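Local coordinates for putative xanthine dehydrogenase YAGS fad-binding subunit (Escherichia coli, PDB 5G5G), which binds a molybdenum centre and its pterin cytosine dinucleotide as the large subunit of a periplasmic enzyme that probably oxidises aldehydes, at residues Ser397-Lys411 with Gln670-Ser682. Residues are numbered along the deposited sequence; the frame is centred on the assembly and turned at random.
Sequences SRRQLIECLRTGADK and QEVIFLDDTDPIS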
# COMPACT_ATOMS: atom_id res chain seq x y z
N SER C 397 21.18 -22.38 16.49
CA SER C 397 21.63 -23.35 15.45
C SER C 397 22.82 -22.80 14.73
O SER C 397 23.83 -23.50 14.44
CB SER C 397 20.49 -23.70 14.49
OG SER C 397 19.96 -22.54 13.93
N ARG C 398 22.68 -21.53 14.43
CA ARG C 398 23.77 -20.67 14.09
C ARG C 398 23.37 -19.22 14.09
O ARG C 398 22.22 -18.85 13.81
CB ARG C 398 24.41 -20.99 12.77
CG ARG C 398 23.63 -20.82 11.54
CD ARG C 398 24.49 -21.32 10.35
NE ARG C 398 25.73 -20.50 10.19
CZ ARG C 398 26.63 -20.61 9.21
NH1 ARG C 398 26.44 -21.47 8.21
NH2 ARG C 398 27.69 -19.80 9.18
N ARG C 399 24.33 -18.38 14.40
CA ARG C 399 23.98 -16.99 14.64
C ARG C 399 25.15 -16.14 14.22
O ARG C 399 26.20 -16.22 14.85
CB ARG C 399 23.64 -16.75 16.12
CG ARG C 399 23.52 -15.27 16.45
CD ARG C 399 22.96 -15.08 17.84
NE ARG C 399 23.21 -13.72 18.30
CZ ARG C 399 22.43 -13.03 19.14
NH1 ARG C 399 21.29 -13.53 19.57
NH2 ARG C 399 22.82 -11.81 19.52
N GLN C 400 24.88 -15.31 13.20
CA GLN C 400 25.86 -14.45 12.59
C GLN C 400 25.47 -12.98 12.64
O GLN C 400 25.78 -12.23 11.70
CB GLN C 400 26.03 -14.84 11.11
CG GLN C 400 26.45 -16.25 10.95
CD GLN C 400 27.07 -16.48 9.60
OE1 GLN C 400 28.31 -16.53 9.50
NE2 GLN C 400 26.25 -16.64 8.56
N LEU C 401 24.81 -12.55 13.74
CA LEU C 401 24.47 -11.17 13.85
C LEU C 401 25.71 -10.27 13.80
O LEU C 401 25.71 -9.24 13.12
CB LEU C 401 23.69 -10.89 15.12
CG LEU C 401 23.35 -9.41 15.36
CD1 LEU C 401 22.41 -8.87 14.28
CD2 LEU C 401 22.72 -9.25 16.73
N ILE C 402 26.75 -10.65 14.56
CA ILE C 402 28.01 -9.91 14.56
C ILE C 402 28.49 -9.66 13.14
O ILE C 402 28.79 -8.51 12.73
CB ILE C 402 29.07 -10.64 15.38
CG1 ILE C 402 28.70 -10.66 16.89
CG2 ILE C 402 30.43 -10.03 15.17
CD1 ILE C 402 29.68 -11.40 17.80
N GLU C 403 28.52 -10.75 12.36
CA GLU C 403 28.97 -10.67 10.97
C GLU C 403 28.07 -9.84 10.05
O GLU C 403 28.59 -9.13 9.15
CB GLU C 403 29.18 -12.08 10.43
CG GLU C 403 30.35 -12.77 11.10
CD GLU C 403 30.04 -13.51 12.43
OE1 GLU C 403 28.88 -13.54 12.94
OE2 GLU C 403 31.06 -14.01 13.02
N CYS C 404 26.75 -9.88 10.28
CA CYS C 404 25.85 -8.96 9.60
C CYS C 404 26.25 -7.49 9.87
O CYS C 404 26.40 -6.66 8.95
CB CYS C 404 24.42 -9.17 10.00
SG CYS C 404 23.72 -10.70 9.36
N LEU C 405 26.51 -7.19 11.14
CA LEU C 405 26.79 -5.84 11.53
C LEU C 405 28.14 -5.39 11.01
O LEU C 405 28.29 -4.28 10.48
CB LEU C 405 26.69 -5.70 13.02
CG LEU C 405 25.29 -5.79 13.57
CD1 LEU C 405 25.39 -5.95 15.05
CD2 LEU C 405 24.46 -4.56 13.21
N ARG C 406 29.15 -6.25 11.14
CA ARG C 406 30.51 -5.87 10.66
C ARG C 406 30.58 -5.71 9.15
O ARG C 406 31.14 -4.73 8.62
CB ARG C 406 31.60 -6.87 11.13
CG ARG C 406 31.87 -6.88 12.63
CD ARG C 406 33.21 -7.55 12.93
NE ARG C 406 33.68 -7.28 14.29
CZ ARG C 406 34.01 -8.19 15.21
NH1 ARG C 406 33.98 -9.51 14.97
NH2 ARG C 406 34.41 -7.76 16.41
N THR C 407 29.95 -6.65 8.42
CA THR C 407 29.90 -6.58 6.96
C THR C 407 29.15 -5.34 6.53
O THR C 407 29.62 -4.60 5.64
CB THR C 407 29.21 -7.82 6.37
OG1 THR C 407 29.98 -8.98 6.71
CG2 THR C 407 29.08 -7.75 4.84
N GLY C 408 28.01 -5.09 7.18
CA GLY C 408 27.25 -3.90 6.88
C GLY C 408 27.98 -2.60 7.14
O GLY C 408 27.98 -1.68 6.27
N ALA C 409 28.62 -2.50 8.30
CA ALA C 409 29.36 -1.28 8.66
C ALA C 409 30.43 -0.99 7.61
O ALA C 409 30.62 0.16 7.23
CB ALA C 409 30.01 -1.41 10.05
N ASP C 410 31.17 -2.04 7.20
CA ASP C 410 32.25 -1.91 6.20
C ASP C 410 31.72 -1.44 4.84
O ASP C 410 32.26 -0.53 4.25
CB ASP C 410 33.04 -3.24 6.05
CG ASP C 410 33.93 -3.57 7.29
OD1 ASP C 410 34.13 -2.73 8.19
OD2 ASP C 410 34.46 -4.72 7.37
N LYS C 411 30.69 -2.10 4.35
CA LYS C 411 30.13 -1.77 3.05
C LYS C 411 29.50 -0.39 3.05
O LYS C 411 29.64 0.34 2.07
CB LYS C 411 29.05 -2.78 2.65
CG LYS C 411 28.35 -2.47 1.35
CD LYS C 411 29.26 -2.59 0.13
CE LYS C 411 28.55 -2.25 -1.20
NZ LYS C 411 27.17 -2.79 -1.22
N GLN C 670 18.77 1.06 -2.61
CA GLN C 670 18.58 -0.06 -1.64
C GLN C 670 19.49 -1.25 -1.99
O GLN C 670 19.35 -1.86 -3.06
CB GLN C 670 17.14 -0.50 -1.62
CG GLN C 670 16.18 0.56 -1.12
CD GLN C 670 14.71 0.14 -1.27
OE1 GLN C 670 14.30 -0.52 -2.25
NE2 GLN C 670 13.92 0.55 -0.31
N GLU C 671 20.42 -1.56 -1.10
CA GLU C 671 21.38 -2.66 -1.29
C GLU C 671 21.13 -3.76 -0.28
O GLU C 671 20.73 -3.51 0.84
CB GLU C 671 22.81 -2.18 -1.17
CG GLU C 671 23.18 -1.16 -2.25
CD GLU C 671 23.22 -1.77 -3.65
OE1 GLU C 671 23.60 -2.98 -3.77
OE2 GLU C 671 22.85 -1.04 -4.63
N VAL C 672 21.31 -4.99 -0.72
CA VAL C 672 21.11 -6.16 0.11
C VAL C 672 22.32 -7.09 -0.04
O VAL C 672 22.76 -7.33 -1.16
CB VAL C 672 19.84 -6.94 -0.27
CG1 VAL C 672 19.67 -8.15 0.66
CG2 VAL C 672 18.58 -6.09 -0.21
N ILE C 673 22.82 -7.64 1.08
CA ILE C 673 23.89 -8.67 1.04
C ILE C 673 23.37 -9.83 1.85
O ILE C 673 22.93 -9.62 2.99
CB ILE C 673 25.19 -8.16 1.66
CG1 ILE C 673 25.79 -7.02 0.80
CG2 ILE C 673 26.22 -9.29 1.83
CD1 ILE C 673 26.96 -6.32 1.43
N PHE C 674 23.45 -11.03 1.29
CA PHE C 674 23.13 -12.25 2.02
C PHE C 674 24.40 -12.94 2.42
O PHE C 674 25.19 -13.30 1.56
CB PHE C 674 22.28 -13.19 1.21
CG PHE C 674 20.91 -12.63 0.90
CD1 PHE C 674 19.97 -12.52 1.92
CD2 PHE C 674 20.59 -12.27 -0.37
CE1 PHE C 674 18.68 -12.01 1.67
CE2 PHE C 674 19.32 -11.74 -0.63
CZ PHE C 674 18.40 -11.60 0.40
N LEU C 675 24.61 -13.12 3.71
CA LEU C 675 25.68 -13.99 4.16
C LEU C 675 25.32 -15.43 3.85
O LEU C 675 24.13 -15.81 3.85
CB LEU C 675 25.88 -13.83 5.69
CG LEU C 675 26.31 -12.43 6.13
CD1 LEU C 675 26.68 -12.41 7.62
CD2 LEU C 675 27.47 -11.89 5.35
N ASP C 676 26.31 -16.25 3.54
CA ASP C 676 26.14 -17.71 3.41
C ASP C 676 25.83 -18.14 4.86
O ASP C 676 26.70 -18.04 5.71
CB ASP C 676 27.46 -18.48 2.98
CG ASP C 676 27.71 -18.61 1.42
OD1 ASP C 676 26.88 -18.12 0.63
OD2 ASP C 676 28.79 -19.21 0.99
N ASP C 677 24.65 -18.59 5.14
CA ASP C 677 24.29 -18.92 6.48
C ASP C 677 23.70 -20.33 6.51
O ASP C 677 22.90 -20.65 7.36
CB ASP C 677 23.31 -17.85 6.91
CG ASP C 677 22.94 -17.93 8.33
OD1 ASP C 677 23.88 -17.96 9.19
OD2 ASP C 677 21.69 -17.90 8.62
N THR C 678 24.17 -21.18 5.61
CA THR C 678 23.68 -22.56 5.41
C THR C 678 23.51 -23.25 6.76
O THR C 678 24.48 -23.34 7.55
CB THR C 678 24.71 -23.35 4.57
OG1 THR C 678 24.85 -22.67 3.32
CG2 THR C 678 24.28 -24.74 4.30
N ASP C 679 22.28 -23.70 7.04
CA ASP C 679 21.93 -24.17 8.37
C ASP C 679 21.37 -25.55 8.29
O ASP C 679 20.18 -25.71 8.12
CB ASP C 679 20.94 -23.21 9.07
CG ASP C 679 20.87 -23.47 10.59
OD1 ASP C 679 21.30 -24.57 11.03
OD2 ASP C 679 20.46 -22.54 11.33
N PRO C 680 22.21 -26.57 8.45
CA PRO C 680 21.72 -27.96 8.38
C PRO C 680 20.80 -28.38 9.53
O PRO C 680 20.19 -29.44 9.42
CB PRO C 680 22.97 -28.80 8.39
CG PRO C 680 24.07 -27.93 8.81
CD PRO C 680 23.68 -26.51 8.72
N ILE C 681 20.68 -27.56 10.59
CA ILE C 681 19.74 -27.87 11.67
C ILE C 681 18.29 -27.60 11.23
O ILE C 681 17.35 -28.16 11.78
CB ILE C 681 20.16 -27.14 12.96
CG1 ILE C 681 21.47 -27.80 13.45
CG2 ILE C 681 19.09 -27.22 14.02
CD1 ILE C 681 22.20 -26.96 14.46
N SER C 682 18.14 -26.71 10.28
CA SER C 682 16.82 -26.28 9.80
C SER C 682 16.01 -27.34 9.02
O SER C 682 14.83 -27.55 9.31
CB SER C 682 16.95 -25.00 8.94
OG SER C 682 15.66 -24.55 8.42
O HOH W 1 23.84 -24.90 11.95
O HOH W 2 22.87 -16.53 11.49
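Over one face of the Arg398 guanidinium lie Asp677 CA and OD1, while Thr678 O sits at its edge, in the plane. Arg398 NH1 gives Thr678 O a hydrogen bond of 2.8 Å. The contact of Arg398 NE with Asp677 OD1, 3.3 Å, is a salt bridge of charge alone, the oxygen lying well out of the plane. A bend in the arginine chain (chi3 -63°) turns the group along the 676-678 backbone, a task suited to a long, many-donor side chain. The Gln400 amide, nearly parallel to the Asp677 carboxylate (12° between planes), gives two hydrogen bonds from NE2: a bent one (133° at the hydrogen) to Asp677 OD1 at 2.8 Å, the oxygen tilted from the amide plane, and a longer one, 3.2 Å, to Asp676 O. Asp677 OD2 is bound by Gly614 N; this buried side chain lies about 8 Å from the bound pterin cytosine dinucleotide.

Gln400 stands at the N-cap position of helix 401-412, its amide turned to the other segment. The helix lies over a face of the five-stranded mixed sheet at edge strand 669-674, with helix 619-638 on the opposite face. Leu675 suits its place by its fork: CD1 meets Cys404 SG at 3.8 Å and Glu403 CB, CD2 nears Thr407, whose hydroxyl bonds back to Glu403 O. Lys411 offers its aliphatic stem to Ile673 CD1.

Small Ser397 fits closely, its OG giving a 2.6 Å bond to the syn lone pair of Asp679 OD2, which also pairs with Lys688; a water donates to both Ser397 O and Asp679 OD1. Asp679 OD1 accepts from Ile681 N in an Asx turn, and Ile681 CD1 rests on Ser397 CB.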